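Side-chain contact in SCO1 protein homolog (Bacillus subtilis, PDB 1XZO), which is necessary for inserting copper into the active site of cytochrome c oxidase and may play a role in copper homeostasis or redox signalling: residues E113-L117 with K118-A122. Numbering follows the deposited sequence.
Sequences EEFAL and KSFKA. With CD (cadmium ion), chain E.
Glu114 and Lys118, in the last turns of helix 109-120, illustrate i to i+4 pairing without a salt bridge: their side chains run alongside each other, yet OE2 of Glu114 stays 4.2 Å from NZ of Lys118 and rests nearer its CE, at 3.5 Å. Just before them, a water donates to both Glu113 O and Ala122 O, while the carboxylate of Glu113 binds a cadmium ion through both oxygens, at 2.2 Å for OE1, with Lys125 and a water as further ligands. At Phe115, chi1 of 169° turns the ring toward the next turn, where Ser119 OG lies over one face, toward the rim, 3.4 Å from CE1. That hydroxyl bonds weakly to Phe115 O; its strongest partner is Glu14 N. Phe115 CE2 also meets the edge of the Phe120 ring, 3.9 Å from CE1. Ala116 O is gripped twice, by Phe120 N at 3.1 Å and Ala122 N at 3.3 Å, from opposite faces of its carbonyl plane. Leu117 O receives a weak bond from Lys121 N, and Lys121, with phi 57°, is the first residue to leave the helical conformation; its NZ folds back onto Lys118 O at 2.8 Å. In this thioredoxin-like fold, the buried side packs against the mixed sheet: Ala116 meets Phe40, Phe120 lies on Ala38 of strand 36-41 and Val142 of strand 138-142, and Phe115 reaches Phe75 of strand 71-76.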
loop_
_atom_site.group_PDB
_atom_site.type_symbol
_atom_site.label_atom_id
_atom_site.label_comp_id
_atom_site.label_asym_id
_atom_site.label_seq_id
_atom_site.Cartn_x
_atom_site.Cartn_y
_atom_site.Cartn_z
ATOM N N GLU A 113 -9.186 4.259 -9.761
ATOM C CA GLU A 113 -8.638 3.690 -11.002
ATOM C C GLU A 113 -7.670 4.670 -11.634
ATOM O O GLU A 113 -6.492 4.382 -12.017
ATOM C CB GLU A 113 -9.760 3.148 -11.848
ATOM C CG GLU A 113 -10.352 1.844 -11.264
ATOM C CD GLU A 113 -11.309 1.153 -12.127
ATOM O OE1 GLU A 113 -11.844 0.118 -11.645
ATOM O OE2 GLU A 113 -11.540 1.644 -13.252
ATOM N N GLU A 114 -8.101 5.934 -11.784
ATOM C CA GLU A 114 -7.262 6.927 -12.352
ATOM C C GLU A 114 -6.073 7.309 -11.519
ATOM O O GLU A 114 -4.975 7.509 -12.017
ATOM C CB GLU A 114 -8.147 8.194 -12.529
ATOM C CG GLU A 114 -8.916 8.355 -13.760
ATOM C CD GLU A 114 -8.958 9.867 -14.162
ATOM O OE1 GLU A 114 -9.898 10.524 -13.699
ATOM O OE2 GLU A 114 -8.043 10.370 -14.866
ATOM N N PHE A 115 -6.215 7.309 -10.178
ATOM C CA PHE A 115 -5.127 7.635 -9.282
ATOM C C PHE A 115 -4.060 6.544 -9.428
ATOM O O PHE A 115 -2.934 6.882 -9.523
ATOM C CB PHE A 115 -5.604 7.680 -7.798
ATOM C CG PHE A 115 -4.542 7.753 -6.819
ATOM C CD1 PHE A 115 -3.942 8.913 -6.498
ATOM C CD2 PHE A 115 -4.167 6.551 -6.112
ATOM C CE1 PHE A 115 -2.956 8.945 -5.623
ATOM C CE2 PHE A 115 -3.319 6.617 -5.147
ATOM C CZ PHE A 115 -2.604 7.776 -4.891
ATOM N N ALA A 116 -4.525 5.309 -9.438
ATOM C CA ALA A 116 -3.621 4.178 -9.506
ATOM C C ALA A 116 -2.868 4.164 -10.857
ATOM O O ALA A 116 -1.653 3.879 -10.844
ATOM C CB ALA A 116 -4.356 2.875 -9.297
ATOM N N LEU A 117 -3.558 4.454 -11.968
ATOM C CA LEU A 117 -2.872 4.453 -13.305
ATOM C C LEU A 117 -1.840 5.548 -13.386
ATOM O O LEU A 117 -0.633 5.346 -13.792
ATOM C CB LEU A 117 -3.996 4.524 -14.318
ATOM C CG LEU A 117 -3.815 4.388 -15.843
ATOM C CD1 LEU A 117 -5.036 4.020 -16.441
ATOM C CD2 LEU A 117 -3.362 5.820 -16.360
ATOM N N LYS A 118 -2.187 6.765 -12.967
ATOM C CA LYS A 118 -1.208 7.875 -12.990
ATOM C C LYS A 118 -0.027 7.787 -12.067
ATOM O O LYS A 118 1.085 8.001 -12.455
ATOM C CB LYS A 118 -1.917 9.272 -12.770
ATOM C CG LYS A 118 -3.081 9.501 -13.778
ATOM C CD LYS A 118 -3.648 10.993 -13.665
ATOM C CE LYS A 118 -5.142 11.157 -13.160
ATOM N NZ LYS A 118 -5.505 12.277 -12.102
ATOM N N SER A 119 -0.291 7.450 -10.807
ATOM C CA SER A 119 0.703 7.443 -9.768
ATOM C C SER A 119 1.645 6.240 -9.864
ATOM O O SER A 119 2.778 6.388 -9.556
ATOM C CB SER A 119 0.030 7.342 -8.412
ATOM O OG SER A 119 -0.713 8.613 -8.197
ATOM N N PHE A 120 1.086 5.090 -10.147
ATOM C CA PHE A 120 1.848 3.778 -9.948
ATOM C C PHE A 120 1.920 2.962 -11.215
ATOM O O PHE A 120 2.541 1.908 -11.238
ATOM C CB PHE A 120 1.186 2.924 -8.852
ATOM C CG PHE A 120 1.241 3.552 -7.480
ATOM C CD1 PHE A 120 0.050 4.156 -6.923
ATOM C CD2 PHE A 120 2.418 3.623 -6.719
ATOM C CE1 PHE A 120 0.099 4.836 -5.704
ATOM C CE2 PHE A 120 2.440 4.233 -5.491
ATOM C CZ PHE A 120 1.230 4.823 -4.964
ATOM N N LYS A 121 1.281 3.451 -12.265
ATOM C CA LYS A 121 1.154 2.790 -13.549
ATOM C C LYS A 121 0.510 1.430 -13.409
ATOM O O LYS A 121 0.824 0.521 -14.131
ATOM C CB LYS A 121 2.528 2.780 -14.323
ATOM C CG LYS A 121 3.417 4.010 -14.118
ATOM C CD LYS A 121 2.752 5.221 -14.660
ATOM C CE LYS A 121 3.529 6.485 -14.444
ATOM N NZ LYS A 121 2.656 7.676 -14.757
ATOM N N ALA A 122 -0.450 1.335 -12.490
ATOM C CA ALA A 122 -1.159 0.111 -12.098
ATOM C C ALA A 122 -2.555 0.178 -12.631
ATOM O O ALA A 122 -3.196 1.255 -12.548
ATOM C CB ALA A 122 -1.210 0.018 -10.521
HETATM CD CD CD E . -12.925 -0.360 -13.486
HETATM O O HOH W 1 -5.881 1.797 -12.455
HETATM O O HOH W 2 -12.639 -0.353 -15.877
#